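Local coordinates for aminoacyl-histidine dipeptidase (Vibrio alginolyticus, PDB 3MRU), which probably hydrolyses dipeptides, preferentially hydrophobic ones including those with prolyl residues, as a zinc-dependent metallopeptidase of the M20C family, at residues A[213-218]-A[297-302]. Numbering follows the deposited sequence.
Sequences KGLKGG and KIETDI
L215 and K216 meet E299 where two loops come together in the region of the M20 dimerisation domain: 213-218 follows strand 205-213, and the loop 297-302 links helix 277-295 to strand 303-308. One hydrogen bond crosses between them, from the backbone N of K216 to E299 OE2 at 3.1 Å. Its N-H...O angle of 175° makes it nearly straight, and it reaches the syn lone pair of the carboxylate. The bend at chi2 of E299 (-78°) brings CD back toward 213-218, within reach of this N-H, while OE1 is hydrogen-bonded to the backbone N of G229. Both oxygens of a buried acid are therefore satisfied by main-chain donors, which fixes the rotation of the group.

L215 crosses E299 at about a right angle, and its CD1 lies 3.4 Å from E299 CD. The same methyl approaches I302 CG1 at 4.1 Å, an apolar contact beside the carboxylate. On the exposed side K216 runs past the main chain of 297-302, with CD 3.5 Å from I298 O. A bend at chi4 (62°) places K216 NZ 2.9 Å from T300 OG1. K216 NZ stays 5.7 Å from E299 OE2, so the opposite charges are near without touching. The backbone of G214 lies nearest I302, with their CA atoms 5.1 Å apart.

Beyond the contact, a backbone hydrogen bond between K213 and V303 marks where strands 205-213 and 303-308 pair in antiparallel fashion, and another joins G218 to I262. I302, just before strand 303-308, packs on K292 and L295 near the end of helix 277-295.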
loop_
_atom_site.group_PDB
_atom_site.type_symbol
_atom_site.label_atom_id
_atom_site.label_comp_id
_atom_site.label_asym_id
_atom_site.label_seq_id
_atom_site.Cartn_x
_atom_site.Cartn_y
_atom_site.Cartn_z
ATOM N N LYS A 213 -9.079 -24.344 -4.090
ATOM C CA LYS A 213 -9.328 -23.236 -3.174
ATOM C C LYS A 213 -8.987 -23.563 -1.722
ATOM O O LYS A 213 -8.419 -24.624 -1.417
ATOM C CB LYS A 213 -10.794 -22.763 -3.239
ATOM C CG LYS A 213 -11.853 -23.781 -2.804
ATOM C CD LYS A 213 -13.245 -23.153 -2.852
ATOM C CE LYS A 213 -14.261 -23.893 -1.972
ATOM N NZ LYS A 213 -15.654 -23.650 -2.476
ATOM N N GLY A 214 -9.331 -22.625 -0.835
ATOM C CA GLY A 214 -9.037 -22.740 0.582
ATOM C C GLY A 214 -7.639 -22.238 0.875
ATOM O O GLY A 214 -7.185 -22.301 2.017
ATOM N N LEU A 215 -6.943 -21.752 -0.148
ATOM C CA LEU A 215 -5.674 -21.081 0.074
ATOM C C LEU A 215 -5.861 -19.843 0.956
ATOM O O LEU A 215 -6.835 -19.107 0.802
ATOM C CB LEU A 215 -5.016 -20.710 -1.252
ATOM C CG LEU A 215 -4.265 -21.792 -2.048
ATOM C CD1 LEU A 215 -3.266 -22.575 -1.186
ATOM C CD2 LEU A 215 -5.224 -22.738 -2.778
ATOM N N LYS A 216 -4.937 -19.644 1.892
ATOM C CA LYS A 216 -5.023 -18.564 2.868
ATOM C C LYS A 216 -5.035 -17.175 2.224
ATOM O O LYS A 216 -5.409 -16.177 2.878
ATOM C CB LYS A 216 -3.873 -18.648 3.882
ATOM C CG LYS A 216 -4.254 -19.254 5.240
ATOM C CD LYS A 216 -2.997 -19.632 6.059
ATOM C CE LYS A 216 -3.356 -20.153 7.458
ATOM N NZ LYS A 216 -4.179 -21.405 7.402
ATOM N N GLY A 217 -4.635 -17.111 0.954
ATOM C CA GLY A 217 -4.527 -15.845 0.252
ATOM C C GLY A 217 -3.756 -14.807 1.053
ATOM O O GLY A 217 -2.900 -15.133 1.899
ATOM N N GLY A 218 -4.069 -13.544 0.787
ATOM C CA GLY A 218 -3.358 -12.443 1.416
ATOM C C GLY A 218 -3.224 -11.261 0.487
ATOM O O GLY A 218 -3.727 -11.261 -0.639
ATOM N N LYS A 297 2.619 -27.011 5.734
ATOM C CA LYS A 297 3.014 -26.261 6.923
ATOM C C LYS A 297 2.261 -24.912 6.991
ATOM O O LYS A 297 1.499 -24.669 7.940
ATOM C CB LYS A 297 4.539 -26.074 6.963
ATOM C CG LYS A 297 5.130 -25.778 8.348
ATOM C CD LYS A 297 4.748 -24.384 8.895
ATOM C CE LYS A 297 5.217 -23.239 7.988
ATOM N NZ LYS A 297 5.123 -21.896 8.632
ATOM N N ILE A 298 2.467 -24.064 5.975
ATOM C CA ILE A 298 1.837 -22.729 5.880
ATOM C C ILE A 298 0.367 -22.786 5.383
ATOM O O ILE A 298 -0.480 -21.996 5.823
ATOM C CB ILE A 298 2.727 -21.711 5.048
ATOM C CG1 ILE A 298 2.327 -20.250 5.320
ATOM C CG2 ILE A 298 2.715 -22.023 3.543
ATOM C CD1 ILE A 298 2.688 -19.741 6.709
ATOM N N GLU A 299 0.070 -23.735 4.495
ATOM C CA GLU A 299 -1.242 -23.819 3.876
ATOM C C GLU A 299 -2.040 -24.977 4.451
ATOM O O GLU A 299 -1.937 -26.120 3.989
ATOM C CB GLU A 299 -1.109 -23.952 2.361
ATOM C CG GLU A 299 -0.491 -22.740 1.643
ATOM C CD GLU A 299 -1.458 -21.561 1.456
ATOM O OE1 GLU A 299 -1.053 -20.541 0.851
ATOM O OE2 GLU A 299 -2.622 -21.652 1.900
ATOM N N THR A 300 -2.847 -24.661 5.461
ATOM C CA THR A 300 -3.562 -25.667 6.254
ATOM C C THR A 300 -4.780 -26.239 5.539
ATOM O O THR A 300 -4.870 -27.449 5.335
ATOM C CB THR A 300 -3.994 -25.100 7.614
ATOM O OG1 THR A 300 -5.053 -24.149 7.420
ATOM C CG2 THR A 300 -2.797 -24.430 8.321
ATOM N N ASP A 301 -5.714 -25.375 5.154
ATOM C CA ASP A 301 -6.897 -25.842 4.465
ATOM C C ASP A 301 -6.765 -25.763 2.950
ATOM O O ASP A 301 -7.131 -24.775 2.341
ATOM C CB ASP A 301 -8.125 -25.080 4.928
ATOM C CG ASP A 301 -9.410 -25.766 4.503
ATOM O OD1 ASP A 301 -9.880 -25.507 3.361
ATOM O OD2 ASP A 301 -9.933 -26.584 5.308
ATOM N N ILE A 302 -6.243 -26.811 2.338
ATOM C CA ILE A 302 -6.047 -26.804 0.894
ATOM C C ILE A 302 -6.986 -27.831 0.314
ATOM O O ILE A 302 -6.832 -29.033 0.529
ATOM C CB ILE A 302 -4.576 -27.116 0.493
ATOM C CG1 ILE A 302 -3.627 -26.048 1.042
ATOM C CG2 ILE A 302 -4.427 -27.238 -1.023
ATOM C CD1 ILE A 302 -2.176 -26.530 1.063
#